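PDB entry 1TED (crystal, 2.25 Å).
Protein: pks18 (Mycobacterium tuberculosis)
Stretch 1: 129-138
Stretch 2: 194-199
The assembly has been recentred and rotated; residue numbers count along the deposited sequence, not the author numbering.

Stretch 1 129-138: PYRAAEIGLL
Stretch 2 (194-199) AMKALV

In a parallel bridge one residue bonds through its N and O to the two residues flanking its partner, and the pairing of residues 135-138 with 196-199 in pks18 illustrates how such a ladder absorbs an irregularity. Three bonds hold it. Lys196 N donates to Glu134 O at 2.8 Å (151° at the hydrogen), Gly136 N donates to Lys196 O at 3.0 Å (137°), and Leu198 N donates to Leu137 O at 2.7 Å, almost linear at 175°. Lys196 thus grips the residues before and after Ile135, the classic parallel bridge, with CA atoms of Ile135 and Lys196 4.7 Å apart.

The register then slips by one residue. Leu138 pairs with Leu198, CA to CA 4.7 Å, so three steps from Ile135 match two from Lys196. The extra residue is accommodated around Gly136, whose phi/psi of -96/-5 departs from extended values, whereas Ile135 (-90/99), Leu137 (-146/140) and Leu138 (-130/115) remain nearer to them. Across the gap the second strand is regular, running from Lys196 at -125/161 through Ala197 at -128/144 to Leu198 at -112/124 and Val199 at -112/130. The strand axes approach to 4.6 Å and their N-to-C directions diverge by 30°. Short CA-H...O contacts supplement the ladder: Leu138 CA lies 3.2 Å from Leu198 O, and Ala197 CA 3.3 Å from Leu137 O.

Before the strand, a 3-10 segment at 132-134 turns the chain. Glu134 N bonds to Arg131 O at 3.0 Å, while the Glu134 side chain (m, t, chi3 69°) folds back so that OE2 accepts from Arg131 N at 2.5 Å. Glu134 O remains available to Lys196.

The second strand alternates strictly, Lys196 and Leu198 (t, p) on one face and Ala197 on the other; the extra residue in the first strand lets Ile135 (m, t) and Leu138 (t, p) share the face of Lys196 and Leu198. There Leu138 CD1 meets Leu198 CD2 at 3.9 Å and Ile135 CG2 reaches Leu198 CB at 4.4 Å. Leu137 (t, p) and Ala197 occupy the other, their CB atoms 4.0 Å apart.

Lys196 (m, m, t, t) bends at its base and then runs straight toward Tyr130 (chi1 -50°, chi2 -41°). Its CE sits over one ring face, 3.5 Å from Tyr130 CE1 and 3.8 Å from the ring centroid, a CH-pi contact 23° off the normal. Met195, m at all three chi angles, brings its CE to 3.4 Å from Ala133 O and 3.9 Å from Gly136 CA. An ideal CB on Gly136 would lie only 3.1 Å from Met195 CE, so the absent side chain leaves room for that methyl.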

# COMPACT_ATOMS: atom_id res chain seq x y z
N PRO A 129 -17.95 9.50 19.80
CA PRO A 129 -18.02 10.95 19.99
C PRO A 129 -16.83 11.66 19.36
O PRO A 129 -16.65 12.86 19.53
CB PRO A 129 -18.01 11.09 21.49
CG PRO A 129 -17.01 10.05 21.88
CD PRO A 129 -17.42 8.86 21.02
N TYR A 130 -16.02 10.92 18.62
CA TYR A 130 -14.86 11.53 18.01
C TYR A 130 -15.24 12.54 16.95
O TYR A 130 -16.05 12.28 16.07
CB TYR A 130 -13.95 10.45 17.41
CG TYR A 130 -13.64 9.34 18.39
CD1 TYR A 130 -13.37 9.61 19.73
CD2 TYR A 130 -13.61 8.01 17.97
CE1 TYR A 130 -13.09 8.59 20.63
CE2 TYR A 130 -13.33 6.98 18.85
CZ TYR A 130 -13.07 7.27 20.17
OH TYR A 130 -12.81 6.23 21.04
N ARG A 131 -14.65 13.72 17.06
CA ARG A 131 -14.88 14.80 16.11
C ARG A 131 -13.94 14.55 14.94
O ARG A 131 -12.96 13.83 15.08
CB ARG A 131 -14.59 16.14 16.78
CG ARG A 131 -15.26 17.32 16.10
CD ARG A 131 -16.78 17.18 16.10
NE ARG A 131 -17.42 18.20 15.28
CZ ARG A 131 -17.19 18.37 13.98
NH1 ARG A 131 -16.33 17.57 13.35
NH2 ARG A 131 -17.81 19.33 13.31
N ALA A 132 -14.22 15.15 13.79
CA ALA A 132 -13.40 14.96 12.60
C ALA A 132 -11.91 15.25 12.76
O ALA A 132 -11.07 14.58 12.17
CB ALA A 132 -13.96 15.80 11.45
N ALA A 133 -11.58 16.27 13.54
CA ALA A 133 -10.19 16.63 13.76
C ALA A 133 -9.40 15.55 14.49
O ALA A 133 -8.17 15.53 14.44
CB ALA A 133 -10.12 17.94 14.55
N GLU A 134 -10.11 14.65 15.18
CA GLU A 134 -9.46 13.59 15.94
C GLU A 134 -9.00 12.40 15.12
O GLU A 134 -8.20 11.59 15.59
CB GLU A 134 -10.38 13.12 17.05
CG GLU A 134 -10.79 14.22 17.98
CD GLU A 134 -11.81 13.75 18.98
OE1 GLU A 134 -11.44 12.94 19.87
OE2 GLU A 134 -12.98 14.18 18.88
N ILE A 135 -9.51 12.29 13.90
CA ILE A 135 -9.15 11.20 13.01
C ILE A 135 -7.95 11.60 12.17
O ILE A 135 -8.10 12.28 11.16
CB ILE A 135 -10.31 10.85 12.09
CG1 ILE A 135 -11.53 10.46 12.93
CG2 ILE A 135 -9.92 9.73 11.15
CD1 ILE A 135 -12.74 10.08 12.12
N GLY A 136 -6.76 11.16 12.58
CA GLY A 136 -5.54 11.52 11.85
C GLY A 136 -4.97 10.55 10.82
O GLY A 136 -4.00 10.89 10.14
N LEU A 137 -5.55 9.37 10.68
CA LEU A 137 -5.05 8.39 9.71
C LEU A 137 -6.17 7.55 9.11
O LEU A 137 -7.10 7.13 9.79
CB LEU A 137 -4.02 7.46 10.38
CG LEU A 137 -3.40 6.31 9.57
CD1 LEU A 137 -2.62 6.84 8.38
CD2 LEU A 137 -2.47 5.50 10.47
N LEU A 138 -6.05 7.31 7.81
CA LEU A 138 -7.01 6.52 7.08
C LEU A 138 -6.22 5.48 6.30
O LEU A 138 -5.44 5.84 5.41
CB LEU A 138 -7.79 7.40 6.10
CG LEU A 138 -8.48 6.68 4.94
CD1 LEU A 138 -9.46 5.66 5.46
CD2 LEU A 138 -9.21 7.70 4.09
N ALA A 194 -3.57 10.94 21.25
CA ALA A 194 -4.78 11.75 21.21
C ALA A 194 -5.59 11.57 19.93
O ALA A 194 -6.70 12.09 19.82
CB ALA A 194 -4.43 13.23 21.37
N MET A 195 -5.07 10.82 18.98
CA MET A 195 -5.77 10.65 17.72
C MET A 195 -6.38 9.28 17.49
O MET A 195 -6.15 8.34 18.26
CB MET A 195 -4.81 10.99 16.59
CG MET A 195 -4.08 12.31 16.81
SD MET A 195 -5.19 13.73 16.70
CE MET A 195 -5.23 13.95 14.90
N LYS A 196 -7.18 9.17 16.44
CA LYS A 196 -7.81 7.92 16.07
C LYS A 196 -7.45 7.63 14.63
O LYS A 196 -7.05 8.52 13.87
CB LYS A 196 -9.34 8.01 16.19
CG LYS A 196 -9.83 8.61 17.48
CD LYS A 196 -9.43 7.78 18.69
CE LYS A 196 -9.67 8.56 19.97
NZ LYS A 196 -9.23 7.81 21.15
N ALA A 197 -7.59 6.36 14.25
CA ALA A 197 -7.29 5.95 12.90
C ALA A 197 -8.48 5.18 12.36
O ALA A 197 -9.16 4.45 13.10
CB ALA A 197 -6.04 5.08 12.89
N LEU A 198 -8.72 5.36 11.06
CA LEU A 198 -9.81 4.69 10.37
C LEU A 198 -9.20 3.70 9.39
O LEU A 198 -8.37 4.07 8.55
CB LEU A 198 -10.68 5.71 9.61
CG LEU A 198 -11.79 5.14 8.71
CD1 LEU A 198 -12.87 4.49 9.56
CD2 LEU A 198 -12.41 6.25 7.87
N VAL A 199 -9.59 2.43 9.53
CA VAL A 199 -9.11 1.37 8.65
C VAL A 199 -10.26 0.88 7.78
O VAL A 199 -11.35 0.58 8.28
CB VAL A 199 -8.51 0.19 9.45
CG1 VAL A 199 -8.09 -0.93 8.52
CG2 VAL A 199 -7.31 0.66 10.22